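Local coordinates for T cell receptor mu chain (Monodelphis domestica, PDB 7L15), which pairs with a gamma chain in a marsupial T cell receptor and probably takes part in antigen recognition through its variable domain, at residues A[80-83]-A[84-87]; A[52-55]-A[56-59]; A[36-39]-A[40-43]. All coordinates share one frame; numbering follows the deposited sequence.

Interaction 1. Residues A[80-83]-A[84-87]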
ATOM      1  N   SER A  80       1.745  16.127 -21.224  1.00 52.70           N
ATOM      2  CA  SER A  80       1.851  17.192 -22.210  1.00 55.14           C
ATOM      3  C   SER A  80       1.883  18.523 -21.475  1.00 56.18           C
ATOM      4  O   SER A  80       1.644  18.591 -20.263  1.00 51.57           O
ATOM      5  CB  SER A  80       0.692  17.140 -23.209  1.00 52.09           C
ATOM      6  OG  SER A  80      -0.547  17.224 -22.529  1.00 61.70           O
ATOM      7  N   ARG A  81       2.143  19.585 -22.242  1.00 58.85           N
ATOM      8  CA  ARG A  81       2.453  20.911 -21.726  1.00 65.12           C
ATOM      9  C   ARG A  81       1.603  21.986 -22.391  1.00 68.48           C
ATOM     10  O   ARG A  81       1.335  21.924 -23.594  1.00 66.69           O
ATOM     11  CB  ARG A  81       3.917  21.243 -21.965  1.00 69.35           C
ATOM     12  CG  ARG A  81       4.716  21.367 -20.710  1.00 72.27           C
ATOM     13  CD  ARG A  81       6.202  21.306 -20.994  1.00 66.40           C
ATOM     14  NE  ARG A  81       6.669  22.436 -21.784  1.00 69.22           N
ATOM     15  CZ  ARG A  81       7.848  23.031 -21.604  1.00 68.24           C
ATOM     16  NH1 ARG A  81       8.658  22.608 -20.645  1.00 67.67           N
ATOM     17  NH2 ARG A  81       8.214  24.049 -22.377  1.00 64.18           N
ATOM     18  N   GLU A  82       1.215  22.991 -21.606  1.00 68.38           N
ATOM     19  CA  GLU A  82       0.542  24.193 -22.097  1.00 69.25           C
ATOM     20  C   GLU A  82       1.383  25.395 -21.671  1.00 60.50           C
ATOM     21  O   GLU A  82       1.307  25.833 -20.518  1.00 65.21           O
ATOM     22  CB  GLU A  82      -0.881  24.282 -21.558  1.00 75.12           C
ATOM     23  CG  GLU A  82      -1.595  25.591 -21.868  1.00 86.86           C
ATOM     24  CD  GLU A  82      -2.388  25.536 -23.153  1.00 93.82           C
ATOM     25  OE1 GLU A  82      -2.791  26.612 -23.648  1.00 98.18           O
ATOM     26  OE2 GLU A  82      -2.609  24.416 -23.663  1.00 93.67           O
ATOM     27  N   ASP A  83       2.171  25.939 -22.601  1.00 67.32           N
ATOM     28  CA  ASP A  83       3.224  26.885 -22.224  1.00 68.42           C
ATOM     29  C   ASP A  83       2.667  28.236 -21.798  1.00 65.80           C
ATOM     30  O   ASP A  83       3.157  28.831 -20.834  1.00 66.18           O
ATOM     31  CB  ASP A  83       4.216  27.060 -23.367  1.00 64.07           C
ATOM     32  CG  ASP A  83       5.124  25.867 -23.516  1.00 77.02           C
ATOM     33  OD1 ASP A  83       4.957  24.904 -22.742  1.00 76.66           O
ATOM     34  OD2 ASP A  83       6.001  25.888 -24.403  1.00 84.29           O
ATOM     35  N   ASN A  84       1.651  28.748 -22.491  1.00 75.41           N
ATOM     36  CA  ASN A  84       1.167  30.069 -22.104  1.00 84.45           C
ATOM     37  C   ASN A  84       0.493  30.062 -20.735  1.00 78.71           C
ATOM     38  O   ASN A  84       0.296  31.138 -20.157  1.00 85.90           O
ATOM     39  CB  ASN A  84       0.235  30.658 -23.185  1.00 92.72           C
ATOM     40  CG  ASN A  84      -0.975  29.783 -23.497  1.00105.28           C
ATOM     41  OD1 ASN A  84      -1.353  28.903 -22.722  1.00114.84           O
ATOM     42  ND2 ASN A  84      -1.597  30.038 -24.642  1.00106.66           N
ATOM     43  N   LYS A  85       0.185  28.885 -20.185  1.00 60.58           N
ATOM     44  CA  LYS A  85      -0.460  28.776 -18.887  1.00 63.78           C
ATOM     45  C   LYS A  85       0.427  28.128 -17.827  1.00 65.26           C
ATOM     46  O   LYS A  85      -0.003  28.005 -16.677  1.00 64.56           O
ATOM     47  CB  LYS A  85      -1.786  28.002 -19.029  1.00 70.39           C
ATOM     48  CG  LYS A  85      -3.042  28.890 -19.099  1.00 76.37           C
ATOM     49  CD  LYS A  85      -4.221  28.190 -19.788  1.00 87.98           C
ATOM     50  CE  LYS A  85      -5.568  28.850 -19.455  1.00 92.19           C
ATOM     51  NZ  LYS A  85      -6.649  27.850 -19.121  1.00 91.72           N
ATOM     52  N   ASN A  86       1.652  27.716 -18.173  1.00 60.98           N
ATOM     53  CA  ASN A  86       2.568  27.094 -17.214  1.00 57.30           C
ATOM     54  C   ASN A  86       1.956  25.843 -16.562  1.00 53.65           C
ATOM     55  O   ASN A  86       2.116  25.596 -15.365  1.00 44.91           O
ATOM     56  CB  ASN A  86       3.007  28.098 -16.144  1.00 58.67           C
ATOM     57  CG  ASN A  86       3.985  29.150 -16.670  1.00 65.66           C
ATOM     58  OD1 ASN A  86       4.181  29.305 -17.872  1.00 64.76           O
ATOM     59  ND2 ASN A  86       4.611  29.873 -15.751  1.00 68.35           N
ATOM     60  N   GLN A  87       1.279  25.024 -17.353  1.00 55.17           N
ATOM     61  CA  GLN A  87       0.668  23.798 -16.854  1.00 55.37           C
ATOM     62  C   GLN A  87       1.260  22.586 -17.562  1.00 48.44           C
ATOM     63  O   GLN A  87       1.716  22.685 -18.705  1.00 54.87           O
ATOM     64  CB  GLN A  87      -0.851  23.815 -17.066  1.00 53.16           C
ATOM     65  CG  GLN A  87      -1.551  25.029 -16.465  1.00 56.92           C
ATOM     66  CD  GLN A  87      -2.914  25.247 -17.089  1.00 61.41           C
ATOM     67  OE1 GLN A  87      -3.133  24.902 -18.249  1.00 65.49           O
ATOM     68  NE2 GLN A  87      -3.836  25.812 -16.324  1.00 68.06           N
TER
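Glu-82 turns its CG anti to its own backbone N (chi1 172°), which carries it to Lys-85: Glu-82 CG lies 3.7 Å from Lys-85 CB, the two side chains meeting at a slant, and a bend at chi2 (92°) then turns the carboxylate. The opposite charges do not meet, for Glu-82 OE1 stays 6.1 Å from Lys-85 NZ, so any attraction between them is probably modest. On the same side of the sheet the side chain of Gln-87 runs beside Glu-82, with its OE1 4.0 Å from Glu-82 CG; Gln-87 NE2 is held by Gln-37 OE1. The backbone does most of the closing. Glu-82 N binds Gln-87 O at 3.0 Å in a nearly straight bond (177°). Glu-82 O takes two donors, from opposite faces of its carbonyl plane: Lys-85 N and Gln-87 N, each 3.3 Å away. Asn-86 N reaches Asp-83 O, so two turns overlap in the reversal. Within segment 80-83, Arg-81 NE forms a salt bridge with Asp-83 OD1 at 3.2 Å, its hydrogen bond weak, while Arg-81 NH1 binds Lys-44 O. Asn-86 has positive backbone phi and, with Gln-87, faces the single residue Glu-82: this is a G1 beta bulge, closing the D-E hairpin of an immunoglobulin V domain.

Interaction 2. Residues A[52-55]-A[56-59]; sequences LWTP and GHAP
Pro-59 sets the CB-CG edge of its ring, tilted, over one face of the Trp-53 indole. Its CG stands 3.4 Å from the centroid of the Trp-53 six-membered ring and only 6° off the ring normal, a CH-pi contact. Pro-59 CB reaches back to the seam of the two rings, 3.5 Å from Trp-53 CE2, so this edge spans much of the indole. The Trp-53 CG sits beside its backbone N (chi1 -70°), which lays the ring alongside the returning chain, where Pro-59 can cover it. Pro-59 CA also makes a C-H...O contact with Leu-52 O. Next to this packed end the chains part enough to admit one water: it donates to Leu-52 O and Ala-58 O and accepts from Thr-54 N at 2.9 Å, joining polar backbone atoms of both arms. The far end is solvent-facing and more loosely packed. There a type II turn runs from Thr-54 to His-57, closed by His-57 N bonding to Thr-54 O at 2.9 Å, with exposed Pro-55 and Gly-56 at its corners; at the phi of Gly-56 (88°) a CB would jam against Pro-55 O, which calls for glycine. Thr-54 CG2 and His-57 ND1 lie 3.8 Å apart, their side chains pointing the same way, while Thr-54 OG1 binds Ser-100 O. The turn joins strands 48-53 and 60-65, the C-C' hairpin. Trp-53 meets edge-to-face His-104 on the adjacent strand 101-109, Phe-120 on strand 117-120 beyond it, and His-96 of the T cell receptor gamma chain, a residue that also packs on Pro-59.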
ATOM      1  N   LEU A  52       3.313   8.346  -8.908  1.00 40.54           N
ATOM      2  CA  LEU A  52       2.195   7.705  -8.224  1.00 34.58           C
ATOM      3  C   LEU A  52       2.629   7.217  -6.841  1.00 42.38           C
ATOM      4  O   LEU A  52       3.480   6.327  -6.731  1.00 48.82           O
ATOM      5  CB  LEU A  52       1.659   6.527  -9.044  1.00 37.45           C
ATOM      6  CG  LEU A  52       0.506   5.780  -8.354  1.00 46.66           C
ATOM      7  CD1 LEU A  52      -0.644   6.745  -7.980  1.00 33.37           C
ATOM      8  CD2 LEU A  52      -0.012   4.612  -9.201  1.00 42.08           C
ATOM      9  N   TRP A  53       2.033   7.780  -5.795  1.00 35.35           N
ATOM     10  CA  TRP A  53       2.288   7.388  -4.407  1.00 36.06           C
ATOM     11  C   TRP A  53       1.070   6.615  -3.920  1.00 41.66           C
ATOM     12  O   TRP A  53       0.093   7.205  -3.464  1.00 47.47           O
ATOM     13  CB  TRP A  53       2.554   8.607  -3.504  1.00 35.63           C
ATOM     14  CG  TRP A  53       3.853   9.282  -3.772  1.00 40.95           C
ATOM     15  CD1 TRP A  53       4.239   9.892  -4.927  1.00 40.96           C
ATOM     16  CD2 TRP A  53       4.936   9.438  -2.855  1.00 35.47           C
ATOM     17  NE1 TRP A  53       5.506  10.418  -4.789  1.00 37.55           N
ATOM     18  CE2 TRP A  53       5.952  10.153  -3.523  1.00 41.30           C
ATOM     19  CE3 TRP A  53       5.142   9.046  -1.534  1.00 38.86           C
ATOM     20  CZ2 TRP A  53       7.149  10.467  -2.921  1.00 35.51           C
ATOM     21  CZ3 TRP A  53       6.323   9.360  -0.934  1.00 44.59           C
ATOM     22  CH2 TRP A  53       7.323  10.064  -1.627  1.00 46.05           C
ATOM     23  N   THR A  54       1.118   5.287  -4.037  1.00 45.54           N
ATOM     24  CA  THR A  54      -0.010   4.544  -3.485  1.00 41.20           C
ATOM     25  C   THR A  54       0.345   4.074  -2.081  1.00 51.24           C
ATOM     26  O   THR A  54       1.392   3.447  -1.898  1.00 54.61           O
ATOM     27  CB  THR A  54      -0.362   3.346  -4.354  1.00 44.16           C
ATOM     28  OG1 THR A  54      -0.671   3.778  -5.681  1.00 47.60           O
ATOM     29  CG2 THR A  54      -1.565   2.629  -3.788  1.00 45.53           C
ATOM     30  N   PRO A  55      -0.490   4.328  -1.077  1.00 56.51           N
ATOM     31  CA  PRO A  55      -0.132   3.922   0.286  1.00 60.78           C
ATOM     32  C   PRO A  55       0.237   2.450   0.328  1.00 56.26           C
ATOM     33  O   PRO A  55      -0.417   1.612  -0.289  1.00 54.23           O
ATOM     34  CB  PRO A  55      -1.398   4.233   1.087  1.00 62.84           C
ATOM     35  CG  PRO A  55      -1.998   5.415   0.341  1.00 58.90           C
ATOM     36  CD  PRO A  55      -1.743   5.105  -1.112  1.00 52.90           C
ATOM     37  N   GLY A  56       1.350   2.153   0.994  1.00 53.42           N
ATOM     38  CA  GLY A  56       1.848   0.800   1.099  1.00 52.08           C
ATOM     39  C   GLY A  56       2.761   0.355  -0.025  1.00 60.69           C
ATOM     40  O   GLY A  56       3.323  -0.743   0.060  1.00 63.40           O
ATOM     41  N   HIS A  57       2.931   1.162  -1.072  1.00 51.70           N
ATOM     42  CA  HIS A  57       3.771   0.791  -2.201  1.00 46.85           C
ATOM     43  C   HIS A  57       4.919   1.781  -2.337  1.00 48.15           C
ATOM     44  O   HIS A  57       4.915   2.866  -1.745  1.00 46.81           O
ATOM     45  CB  HIS A  57       2.979   0.745  -3.520  1.00 58.74           C
ATOM     46  CG  HIS A  57       1.978  -0.364  -3.602  1.00 62.49           C
ATOM     47  ND1 HIS A  57       0.732  -0.287  -3.015  1.00 66.20           N
ATOM     48  CD2 HIS A  57       2.031  -1.567  -4.220  1.00 67.55           C
ATOM     49  CE1 HIS A  57       0.065  -1.402  -3.258  1.00 67.86           C
ATOM     50  NE2 HIS A  57       0.830  -2.195  -3.988  1.00 67.92           N
ATOM     51  N   ALA A  58       5.896   1.397  -3.152  1.00 43.98           N
ATOM     52  CA  ALA A  58       6.960   2.315  -3.542  1.00 40.60           C
ATOM     53  C   ALA A  58       6.394   3.408  -4.441  1.00 46.46           C
ATOM     54  O   ALA A  58       5.623   3.108  -5.361  1.00 40.23           O
ATOM     55  CB  ALA A  58       8.073   1.558  -4.267  1.00 38.41           C
ATOM     56  N   PRO A  59       6.719   4.678  -4.193  1.00 41.49           N
ATOM     57  CA  PRO A  59       6.374   5.726  -5.151  1.00 44.70           C
ATOM     58  C   PRO A  59       6.928   5.349  -6.513  1.00 52.75           C
ATOM     59  O   PRO A  59       8.049   4.852  -6.624  1.00 48.15           O
ATOM     60  CB  PRO A  59       7.065   6.970  -4.588  1.00 42.88           C
ATOM     61  CG  PRO A  59       7.204   6.717  -3.142  1.00 40.47           C
ATOM     62  CD  PRO A  59       7.293   5.215  -2.953  1.00 40.02           C
TER
HETATM   63  O   HOH W   1       2.966   3.851  -5.709  1.00 43.10           O

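Interaction 3. Residues A[36-39]-A[40-43]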
ATOM      1  N   CYS A  36      -1.502  19.886 -13.623  1.00 49.82           N
ATOM      2  CA  CYS A  36      -0.608  20.444 -12.616  1.00 44.07           C
ATOM      3  C   CYS A  36      -0.309  21.889 -12.998  1.00 46.50           C
ATOM      4  O   CYS A  36       0.392  22.141 -13.978  1.00 43.02           O
ATOM      5  CB  CYS A  36       0.672  19.631 -12.504  1.00 48.96           C
ATOM      6  SG  CYS A  36       1.949  20.371 -11.381  1.00 54.51           S
ATOM      7  N   GLN A  37      -0.841  22.828 -12.219  1.00 50.09           N
ATOM      8  CA  GLN A  37      -0.580  24.251 -12.390  1.00 55.02           C
ATOM      9  C   GLN A  37       0.721  24.613 -11.681  1.00 60.41           C
ATOM     10  O   GLN A  37       0.848  24.390 -10.470  1.00 52.45           O
ATOM     11  CB  GLN A  37      -1.740  25.057 -11.814  1.00 54.90           C
ATOM     12  CG  GLN A  37      -1.529  26.554 -11.895  1.00 57.17           C
ATOM     13  CD  GLN A  37      -1.670  27.061 -13.301  1.00 61.30           C
ATOM     14  OE1 GLN A  37      -2.777  27.105 -13.837  1.00 72.25           O
ATOM     15  NE2 GLN A  37      -0.551  27.423 -13.924  1.00 56.47           N
ATOM     16  N   THR A  38       1.685  25.162 -12.419  1.00 53.30           N
ATOM     17  CA  THR A  38       2.967  25.515 -11.831  1.00 58.56           C
ATOM     18  C   THR A  38       3.115  27.026 -11.714  1.00 58.08           C
ATOM     19  O   THR A  38       2.431  27.802 -12.386  1.00 53.60           O
ATOM     20  CB  THR A  38       4.137  24.957 -12.647  1.00 52.41           C
ATOM     21  OG1 THR A  38       4.340  25.761 -13.805  1.00 48.59           O
ATOM     22  CG2 THR A  38       3.854  23.557 -13.072  1.00 45.43           C
ATOM     23  N   SER A  39       4.033  27.432 -10.845  1.00 57.75           N
ATOM     24  CA  SER A  39       4.348  28.842 -10.678  1.00 64.77           C
ATOM     25  C   SER A  39       5.656  28.956  -9.916  1.00 59.44           C
ATOM     26  O   SER A  39       6.070  28.025  -9.219  1.00 55.21           O
ATOM     27  CB  SER A  39       3.236  29.594  -9.934  1.00 69.25           C
ATOM     28  OG  SER A  39       3.410  30.990 -10.096  1.00 71.32           O
ATOM     29  N   GLY A  40       6.296  30.118 -10.056  1.00 53.69           N
ATOM     30  CA  GLY A  40       7.426  30.486  -9.232  1.00 52.71           C
ATOM     31  C   GLY A  40       8.787  30.215  -9.839  1.00 57.37           C
ATOM     32  O   GLY A  40       9.792  30.649  -9.269  1.00 57.27           O
ATOM     33  N   PHE A  41       8.846  29.520 -10.972  1.00 48.27           N
ATOM     34  CA  PHE A  41      10.098  29.151 -11.608  1.00 50.89           C
ATOM     35  C   PHE A  41       9.911  29.231 -13.116  1.00 55.39           C
ATOM     36  O   PHE A  41       8.789  29.306 -13.618  1.00 42.94           O
ATOM     37  CB  PHE A  41      10.544  27.742 -11.211  1.00 45.55           C
ATOM     38  CG  PHE A  41       9.556  26.674 -11.589  1.00 44.70           C
ATOM     39  CD1 PHE A  41       8.441  26.433 -10.794  1.00 41.27           C
ATOM     40  CD2 PHE A  41       9.731  25.917 -12.743  1.00 41.65           C
ATOM     41  CE1 PHE A  41       7.506  25.436 -11.150  1.00 46.51           C
ATOM     42  CE2 PHE A  41       8.808  24.926 -13.094  1.00 44.54           C
ATOM     43  CZ  PHE A  41       7.703  24.687 -12.303  1.00 40.19           C
ATOM     44  N   GLN A  42      11.023  29.207 -13.846  1.00 62.94           N
ATOM     45  CA  GLN A  42      10.971  29.433 -15.287  1.00 63.85           C
ATOM     46  C   GLN A  42      10.424  28.174 -15.955  1.00 60.02           C
ATOM     47  O   GLN A  42      11.064  27.114 -15.943  1.00 52.17           O
ATOM     48  CB  GLN A  42      12.344  29.831 -15.819  1.00 63.10           C
ATOM     49  CG  GLN A  42      12.289  30.890 -16.923  1.00 64.96           C
ATOM     50  CD  GLN A  42      11.850  30.297 -18.256  1.00 70.74           C
ATOM     51  OE1 GLN A  42      11.982  29.096 -18.481  1.00 68.53           O
ATOM     52  NE2 GLN A  42      11.319  31.134 -19.141  1.00 71.70           N
ATOM     53  N   PHE A  43       9.224  28.298 -16.529  1.00 59.59           N
ATOM     54  CA  PHE A  43       8.466  27.122 -16.943  1.00 51.43           C
ATOM     55  C   PHE A  43       9.070  26.447 -18.164  1.00 53.38           C
ATOM     56  O   PHE A  43       9.237  25.220 -18.180  1.00 58.47           O
ATOM     57  CB  PHE A  43       7.007  27.493 -17.234  1.00 54.50           C
ATOM     58  CG  PHE A  43       6.156  26.305 -17.606  1.00 56.26           C
ATOM     59  CD1 PHE A  43       5.626  25.487 -16.613  1.00 63.46           C
ATOM     60  CD2 PHE A  43       5.908  25.988 -18.930  1.00 57.54           C
ATOM     61  CE1 PHE A  43       4.854  24.377 -16.932  1.00 67.54           C
ATOM     62  CE2 PHE A  43       5.132  24.884 -19.264  1.00 62.51           C
ATOM     63  CZ  PHE A  43       4.601  24.075 -18.262  1.00 62.01           C
TER
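Thr-38 stands crosswise to two phenylalanines, Phe-41 and Phe-43, meeting each at about a right angle. Toward Phe-41 it presents its CB, 3.6 Å from Phe-41 CZ, in an oblique approach. Toward Phe-43 it presents oxygen: Thr-38 OG1 lies close to the ring plane, at the edge, 3.1 Å from Phe-43 CD1 and 3.5 Å from Phe-43 CE1, while Thr-38 CG2 brushes the same CE1 at 4.1 Å. Different first torsions bring the rings in. The Phe-41 CG sits between its backbone N and carbonyl carbon (chi1 60°), folding the ring back over the strand end, where Phe-41 CD1 also comes within 3.3 Å of Ser-39 O. Phe-43 instead extends its CG away from the backbone N (chi1 -177°) and reaches Thr-38 from farther along the loop. Gly-40, with positive phi (97°), makes the bend between strand and loop. The Gly-Phe-x-Phe sequence resembles that opening the first hypervariable loop of antibody heavy chains, where both aromatics also turn inward. Leu-48 touches both Thr-38 and Phe-43, and Cys-36, two residues earlier on the strand, forms the disulfide with Cys-105. No hydrogen bond links the two segments; across them the contact rests on the rings meeting Thr-38 CB and OG1 and Ser-39 O. The buried Thr-38 hydroxyl has its polar partner in Asn-86 O, to which OG1 is hydrogen-bonded; its oxygen also faces the C-H rim of Phe-43, probably a weakly favourable electrostatic match.

How the interactions relate
From the N terminus, interaction 3 comes first, folding the loop after strand 32-39 back on its end; interaction 2 then closes the tight turn between strands 48-53 and 60-65, and interaction 1 the hairpin between strands 77-82 and 87-92. The three follow in series, neither nesting nor crossing. In space, interactions 1 and 3 touch, centres about 9 Å apart, joining the end of strand 32-39 and its following loop to the 77-82/87-92 hairpin: Lys-85 O meets Gln-37 NE2 at 2.9 Å and Phe-43 CZ packs on Gln-87 O at 3.2 Å. Interaction 2 lies apart, its centre about 27 Å from that of interaction 1, and alone of the three reaches the gamma chain.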